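Local coordinates for protein probable TonB-dependent siderophore receptor PiuA (Acinetobacter baumannii, PDB 5FP1) that probably takes part in the first step of iron uptake across the outer membrane by binding iron-chelating siderophores, possibly ferric enterobactin, at residues Glu354-Ile368 with Arg405-Thr419. Numbering follows the deposited sequence.
Sequences EYSKQKTDKGGYNII and RLQARPDFDATVEST. With C8E ((hydroxyethyloxy)tri(ethyloxy)octane), chain D; C8E ((hydroxyethyloxy)tri(ethyloxy)octane), chain G; C8E ((hydroxyethyloxy)tri(ethyloxy)octane), chain J.
Lys362 and Asp411 form a salt bridge across two antiparallel strands, with Lys362 NZ 2.9 Å from Asp411 OD2. The amine comes from above the carboxylate plane. The syn lone pair of the same oxygen takes Arg409 NH2, and Arg409 NE bonds Asp411 OD1, so the guanidinium holds the acid side-on with two nitrogens. Asp411 OD2 therefore accepts twice, and the two nearby cations probably keep the acid ionised. Arg409 NH1 reaches Asn366 OD1 at 3.0 Å, from above the amide plane, and bonds the Tyr365 carbonyl weakly. Lys362 CB lies over the face of the Phe412 ring, 3.9 Å from its centroid, a CH-pi contact; the bend at chi2 (-91°) brings CD close to the ring atom CE2. Trp501 adds a cation-pi contact to this lysine.

Residues 354-368 and 405-419 are neighbouring strands of the TonB-dependent receptor beta-barrel. A classic beta bulge shifts their register by one residue between Lys362 and Gly363. Asp411 and Phe412 both face Lys362, and both their N-H groups bond its carbonyl oxygen, Asp411 N at 2.9 Å from Lys362 O. On either side of the bulge, paired backbone bonds satisfy the facing N-H and C=O groups, as at Gln358 with Val416 and Asn366 with Gln407.

Detergent chains lie against Gly363, Pro410 and Asp413, consistent with a membrane-facing surface. On that face Tyr355 OH donates to Glu417 OE2 at 2.7 Å, on the anti side of the carboxylate. A water links that oxygen to Lys357 NZ. Lys359 NZ donates to Thr415 OG1 at 2.7 Å; the lysine chain curls back at chi3 (75°) and chi4 to get there. Asp361 OD1 and Asp413 OD2, 4.5 Å apart, share a donating water, while Asn449 binds Asp413 OD1.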
loop_
_atom_site.group_PDB
_atom_site.type_symbol
_atom_site.label_atom_id
_atom_site.label_comp_id
_atom_site.label_asym_id
_atom_site.label_seq_id
_atom_site.Cartn_x
_atom_site.Cartn_y
_atom_site.Cartn_z
ATOM N N GLU A 354 18.068 11.074 -10.202
ATOM C CA GLU A 354 16.780 11.538 -9.720
ATOM C C GLU A 354 16.959 12.659 -8.721
ATOM O O GLU A 354 17.943 12.685 -7.963
ATOM C CB GLU A 354 16.004 10.364 -9.115
ATOM C CG GLU A 354 14.629 10.786 -8.616
ATOM C CD GLU A 354 13.757 9.626 -8.139
ATOM O OE1 GLU A 354 13.826 8.518 -8.716
ATOM O OE2 GLU A 354 12.977 9.848 -7.204
ATOM N N TYR A 355 16.018 13.600 -8.728
ATOM C CA TYR A 355 15.958 14.646 -7.733
ATOM C C TYR A 355 14.518 14.725 -7.224
ATOM O O TYR A 355 13.597 14.664 -7.999
ATOM C CB TYR A 355 16.331 15.987 -8.344
ATOM C CG TYR A 355 16.067 17.136 -7.407
ATOM C CD1 TYR A 355 16.933 17.421 -6.375
ATOM C CD2 TYR A 355 14.907 17.896 -7.513
ATOM C CE1 TYR A 355 16.686 18.446 -5.489
ATOM C CE2 TYR A 355 14.651 18.926 -6.624
ATOM C CZ TYR A 355 15.546 19.198 -5.626
ATOM O OH TYR A 355 15.302 20.217 -4.733
ATOM N N SER A 356 14.325 14.901 -5.930
ATOM C CA SER A 356 12.982 15.244 -5.442
ATOM C C SER A 356 13.021 16.142 -4.254
ATOM O O SER A 356 13.964 16.124 -3.463
ATOM C CB SER A 356 12.158 14.004 -5.073
ATOM O OG SER A 356 12.795 13.291 -4.061
ATOM N N LYS A 357 11.966 16.925 -4.108
ATOM C CA LYS A 357 11.838 17.763 -2.946
ATOM C C LYS A 357 10.382 17.817 -2.529
ATOM O O LYS A 357 9.491 18.048 -3.350
ATOM C CB LYS A 357 12.374 19.170 -3.202
ATOM C CG LYS A 357 12.390 20.006 -1.938
ATOM C CD LYS A 357 12.867 21.432 -2.208
ATOM C CE LYS A 357 13.076 22.179 -0.910
ATOM N NZ LYS A 357 13.840 23.434 -1.166
ATOM N N GLN A 358 10.160 17.581 -1.251
ATOM C CA GLN A 358 8.813 17.524 -0.702
ATOM C C GLN A 358 8.723 18.463 0.479
ATOM O O GLN A 358 9.601 18.474 1.331
ATOM C CB GLN A 358 8.497 16.112 -0.234
ATOM C CG GLN A 358 7.074 15.958 0.244
ATOM C CD GLN A 358 6.736 14.543 0.731
ATOM O OE1 GLN A 358 7.562 13.601 0.705
ATOM N NE2 GLN A 358 5.521 14.404 1.211
ATOM N N LYS A 359 7.625 19.209 0.554
ATOM C CA LYS A 359 7.353 20.084 1.685
ATOM C C LYS A 359 5.946 19.829 2.197
ATOM O O LYS A 359 4.975 19.790 1.429
ATOM C CB LYS A 359 7.483 21.567 1.308
ATOM C CG LYS A 359 8.878 21.950 0.827
ATOM C CD LYS A 359 9.122 23.465 0.789
ATOM C CE LYS A 359 9.324 24.073 2.184
ATOM N NZ LYS A 359 10.730 23.978 2.713
ATOM N N THR A 360 5.845 19.689 3.508
ATOM C CA THR A 360 4.580 19.298 4.178
ATOM C C THR A 360 4.345 20.192 5.362
ATOM O O THR A 360 5.267 20.412 6.158
ATOM C CB THR A 360 4.645 17.827 4.691
ATOM O OG1 THR A 360 4.821 16.952 3.577
ATOM C CG2 THR A 360 3.348 17.404 5.422
ATOM N N ASP A 361 3.119 20.715 5.466
ATOM C CA ASP A 361 2.616 21.337 6.680
ATOM C C ASP A 361 1.721 20.346 7.423
ATOM O O ASP A 361 0.894 19.671 6.808
ATOM C CB ASP A 361 1.779 22.581 6.338
ATOM C CG ASP A 361 2.634 23.761 5.854
ATOM O OD1 ASP A 361 3.815 23.826 6.207
ATOM O OD2 ASP A 361 2.102 24.647 5.160
ATOM N N LYS A 362 1.866 20.261 8.741
ATOM C CA LYS A 362 1.032 19.357 9.527
ATOM C C LYS A 362 0.456 20.035 10.746
ATOM O O LYS A 362 1.177 20.714 11.508
ATOM C CB LYS A 362 1.831 18.113 9.966
ATOM C CG LYS A 362 0.996 17.031 10.667
ATOM C CD LYS A 362 0.915 17.164 12.184
ATOM C CE LYS A 362 0.032 16.085 12.810
ATOM N NZ LYS A 362 -0.149 16.192 14.282
ATOM N N GLY A 363 -0.838 19.787 10.965
ATOM C CA GLY A 363 -1.527 20.211 12.183
ATOM C C GLY A 363 -2.483 19.117 12.632
ATOM O O GLY A 363 -2.488 17.972 12.091
ATOM N N GLY A 364 -3.341 19.475 13.570
ATOM C CA GLY A 364 -4.368 18.563 14.050
ATOM C C GLY A 364 -5.420 19.389 14.729
ATOM O O GLY A 364 -5.389 20.641 14.653
ATOM N N TYR A 365 -6.334 18.723 15.419
ATOM C CA TYR A 365 -7.470 19.418 16.038
ATOM C C TYR A 365 -7.377 19.427 17.538
ATOM O O TYR A 365 -7.022 18.407 18.166
ATOM C CB TYR A 365 -8.819 18.839 15.584
ATOM C CG TYR A 365 -9.128 19.155 14.136
ATOM C CD1 TYR A 365 -9.643 20.393 13.759
ATOM C CD2 TYR A 365 -8.873 18.228 13.137
ATOM C CE1 TYR A 365 -9.905 20.688 12.435
ATOM C CE2 TYR A 365 -9.140 18.512 11.821
ATOM C CZ TYR A 365 -9.642 19.748 11.467
ATOM O OH TYR A 365 -9.861 20.001 10.132
ATOM N N ASN A 366 -7.617 20.610 18.107
ATOM C CA ASN A 366 -7.977 20.708 19.523
ATOM C C ASN A 366 -9.488 20.542 19.649
ATOM O O ASN A 366 -10.250 20.948 18.756
ATOM C CB ASN A 366 -7.576 22.054 20.112
ATOM C CG ASN A 366 -6.083 22.173 20.351
ATOM O OD1 ASN A 366 -5.394 21.194 20.610
ATOM N ND2 ASN A 366 -5.589 23.394 20.294
ATOM N N ILE A 367 -9.901 19.950 20.763
ATOM C CA ILE A 367 -11.301 19.834 21.138
ATOM C C ILE A 367 -11.535 20.781 22.322
ATOM O O ILE A 367 -10.769 20.761 23.274
ATOM C CB ILE A 367 -11.624 18.407 21.594
ATOM C CG1 ILE A 367 -10.856 17.388 20.731
ATOM C CG2 ILE A 367 -13.109 18.175 21.503
ATOM C CD1 ILE A 367 -10.519 16.099 21.476
ATOM N N ILE A 368 -12.579 21.601 22.238
ATOM C CA ILE A 368 -12.832 22.643 23.240
ATOM C C ILE A 368 -14.264 22.485 23.725
ATOM O O ILE A 368 -15.188 22.448 22.919
ATOM C CB ILE A 368 -12.619 24.045 22.657
ATOM C CG1 ILE A 368 -11.223 24.140 22.011
ATOM C CG2 ILE A 368 -12.790 25.113 23.743
ATOM C CD1 ILE A 368 -10.924 25.454 21.349
ATOM N N ARG A 405 -16.449 21.710 20.241
ATOM C CA ARG A 405 -15.948 22.406 19.058
ATOM C C ARG A 405 -14.557 21.887 18.728
ATOM O O ARG A 405 -13.747 21.621 19.620
ATOM C CB ARG A 405 -15.850 23.915 19.377
ATOM C CG ARG A 405 -15.439 24.819 18.235
ATOM C CD ARG A 405 -15.750 26.283 18.566
ATOM N NE ARG A 405 -15.150 26.721 19.828
ATOM C CZ ARG A 405 -13.903 27.177 19.942
ATOM N NH1 ARG A 405 -13.106 27.248 18.875
ATOM N NH2 ARG A 405 -13.438 27.550 21.127
ATOM N N LEU A 406 -14.275 21.779 17.442
ATOM C CA LEU A 406 -12.941 21.435 16.955
ATOM C C LEU A 406 -12.247 22.683 16.487
ATOM O O LEU A 406 -12.860 23.525 15.815
ATOM C CB LEU A 406 -13.048 20.452 15.790
ATOM C CG LEU A 406 -13.603 19.084 16.183
ATOM C CD1 LEU A 406 -13.755 18.195 14.988
ATOM C CD2 LEU A 406 -12.771 18.382 17.236
ATOM N N GLN A 407 -10.968 22.823 16.812
ATOM C CA GLN A 407 -10.219 23.948 16.302
ATOM C C GLN A 407 -8.876 23.510 15.757
ATOM O O GLN A 407 -8.113 22.841 16.438
ATOM C CB GLN A 407 -9.991 24.961 17.419
ATOM C CG GLN A 407 -9.200 26.183 17.011
ATOM C CD GLN A 407 -9.422 27.340 17.965
ATOM O OE1 GLN A 407 -10.460 27.996 17.932
ATOM N NE2 GLN A 407 -8.453 27.580 18.831
ATOM N N ALA A 408 -8.572 23.940 14.549
ATOM C CA ALA A 408 -7.328 23.528 13.899
ATOM C C ALA A 408 -6.147 24.117 14.660
ATOM O O ALA A 408 -6.224 25.237 15.164
ATOM C CB ALA A 408 -7.321 23.986 12.447
ATOM N N ARG A 409 -5.065 23.360 14.746
ATOM C CA ARG A 409 -3.872 23.724 15.503
ATOM C C ARG A 409 -2.649 23.286 14.664
ATOM O O ARG A 409 -2.548 22.118 14.334
ATOM C CB ARG A 409 -3.852 22.949 16.825
ATOM C CG ARG A 409 -2.633 23.170 17.717
ATOM C CD ARG A 409 -2.384 22.003 18.683
ATOM N NE ARG A 409 -2.081 20.806 17.906
ATOM C CZ ARG A 409 -2.868 19.744 17.778
ATOM N NH1 ARG A 409 -4.005 19.639 18.464
ATOM N NH2 ARG A 409 -2.496 18.768 16.970
ATOM N N PRO A 410 -1.710 24.205 14.362
ATOM C CA PRO A 410 -0.512 23.828 13.598
ATOM C C PRO A 410 0.507 23.155 14.500
ATOM O O PRO A 410 0.585 23.492 15.670
ATOM C CB PRO A 410 0.006 25.176 13.069
ATOM C CG PRO A 410 -0.400 26.156 14.142
ATOM C CD PRO A 410 -1.712 25.639 14.716
ATOM N N ASP A 411 1.264 22.183 13.979
ATOM C CA ASP A 411 2.240 21.445 14.788
ATOM C C ASP A 411 3.669 21.574 14.261
ATOM O O ASP A 411 4.596 21.898 15.031
ATOM C CB ASP A 411 1.882 19.963 14.912
ATOM C CG ASP A 411 0.574 19.744 15.653
ATOM O OD1 ASP A 411 0.392 20.332 16.747
ATOM O OD2 ASP A 411 -0.273 18.985 15.146
ATOM N N PHE A 412 3.866 21.335 12.975
ATOM C CA PHE A 412 5.211 21.404 12.388
ATOM C C PHE A 412 5.164 21.475 10.889
ATOM O O PHE A 412 4.110 21.284 10.277
ATOM C CB PHE A 412 6.093 20.208 12.797
ATOM C CG PHE A 412 5.535 18.851 12.414
ATOM C CD1 PHE A 412 5.666 18.362 11.139
ATOM C CD2 PHE A 412 4.907 18.055 13.369
ATOM C CE1 PHE A 412 5.150 17.105 10.785
ATOM C CE2 PHE A 412 4.408 16.802 13.041
ATOM C CZ PHE A 412 4.528 16.321 11.751
ATOM N N ASP A 413 6.321 21.736 10.290
ATOM C CA ASP A 413 6.476 21.514 8.852
ATOM C C ASP A 413 7.681 20.637 8.613
ATOM O O ASP A 413 8.519 20.488 9.489
ATOM C CB ASP A 413 6.553 22.797 8.019
ATOM C CG ASP A 413 7.802 23.649 8.322
ATOM O OD1 ASP A 413 8.881 23.114 8.605
ATOM O OD2 ASP A 413 7.676 24.866 8.228
ATOM N N ALA A 414 7.764 20.077 7.413
ATOM C CA ALA A 414 8.824 19.118 7.081
ATOM C C ALA A 414 9.238 19.243 5.638
ATOM O O ALA A 414 8.407 19.353 4.774
ATOM C CB ALA A 414 8.360 17.694 7.345
ATOM N N THR A 415 10.537 19.144 5.395
ATOM C CA THR A 415 11.095 19.210 4.059
ATOM C C THR A 415 12.054 18.058 3.846
ATOM O O THR A 415 12.974 17.843 4.641
ATOM C CB THR A 415 11.833 20.538 3.863
ATOM O OG1 THR A 415 10.898 21.601 4.059
ATOM C CG2 THR A 415 12.418 20.648 2.452
ATOM N N VAL A 416 11.811 17.285 2.798
ATOM C CA VAL A 416 12.706 16.167 2.441
ATOM C C VAL A 416 13.228 16.432 1.038
ATOM O O VAL A 416 12.463 16.665 0.083
ATOM C CB VAL A 416 11.986 14.810 2.491
ATOM C CG1 VAL A 416 12.893 13.690 2.011
ATOM C CG2 VAL A 416 11.499 14.522 3.912
ATOM N N GLU A 417 14.538 16.394 0.920
ATOM C CA GLU A 417 15.196 16.608 -0.350
ATOM C C GLU A 417 16.117 15.417 -0.606
ATOM O O GLU A 417 16.893 15.007 0.273
ATOM C CB GLU A 417 15.985 17.916 -0.305
ATOM C CG GLU A 417 16.553 18.327 -1.664
ATOM C CD GLU A 417 17.083 19.767 -1.651
ATOM O OE1 GLU A 417 17.536 20.207 -0.592
ATOM O OE2 GLU A 417 17.030 20.440 -2.688
ATOM N N SER A 418 16.061 14.877 -1.811
ATOM C CA SER A 418 16.905 13.749 -2.165
ATOM C C SER A 418 17.542 13.929 -3.523
ATOM O O SER A 418 17.038 14.656 -4.387
ATOM C CB SER A 418 16.100 12.460 -2.169
ATOM O OG SER A 418 15.136 12.476 -3.202
ATOM N N THR A 419 18.646 13.230 -3.705
ATOM C CA THR A 419 19.352 13.208 -4.963
ATOM C C THR A 419 20.043 11.872 -5.116
ATOM O O THR A 419 20.720 11.413 -4.201
ATOM C CB THR A 419 20.430 14.288 -5.006
ATOM O OG1 THR A 419 19.869 15.536 -4.573
ATOM C CG2 THR A 419 20.972 14.405 -6.423
HETATM C C1 C8E D . -2.151 22.111 6.488
HETATM C C2 C8E D . -1.821 21.980 7.960
HETATM C C3 C8E D . -2.342 23.215 8.685
HETATM C C4 C8E D . -3.111 22.843 9.936
HETATM C C5 C8E D . -3.093 23.957 10.972
HETATM C C6 C8E D . -3.640 25.271 10.445
HETATM C C7 C8E D . -3.619 26.297 11.565
HETATM C C8 C8E D . -4.893 27.124 11.616
HETATM O O9 C8E D . -4.776 28.041 12.707
HETATM C C1 C8E G . 1.976 23.975 10.155
HETATM C C2 C8E G . 3.164 24.900 9.905
HETATM C C3 C8E G . 4.089 24.938 11.110
HETATM C C4 C8E G . 5.264 25.893 10.950
HETATM C C5 C8E G . 6.540 25.341 11.583
HETATM C C6 C8E G . 7.468 26.466 12.067
HETATM C C7 C8E G . 8.329 27.078 10.967
HETATM C C8 C8E G . 9.361 28.028 11.578
HETATM O O9 C8E G . 10.663 27.770 11.051
HETATM C C1 C8E J . 8.491 22.205 -2.565
HETATM C C2 C8E J . 8.264 21.171 -3.644
HETATM C C3 C8E J . 7.188 21.623 -4.631
HETATM C C4 C8E J . 7.795 22.378 -5.810
HETATM C C5 C8E J . 6.734 22.913 -6.767
HETATM C C6 C8E J . 5.844 21.789 -7.272
HETATM C C7 C8E J . 4.646 21.550 -6.351
HETATM C C8 C8E J . 3.518 20.847 -7.094
HETATM O O9 C8E J . 2.291 21.500 -6.772
HETATM C C10 C8E J . 1.115 20.786 -7.183
HETATM C C11 C8E J . 1.235 20.189 -8.586
HETATM O O12 C8E J . -0.044 19.743 -9.064
HETATM O O HOH W 1 13.749 10.965 -4.766
HETATM O O HOH W 2 12.057 14.225 -1.487
HETATM O O HOH W 3 16.388 23.176 -2.087
HETATM O O HOH W 4 7.526 16.757 3.622
HETATM O O HOH W 5 5.343 25.937 6.739
HETATM O O HOH W 6 -7.451 25.658 19.922
#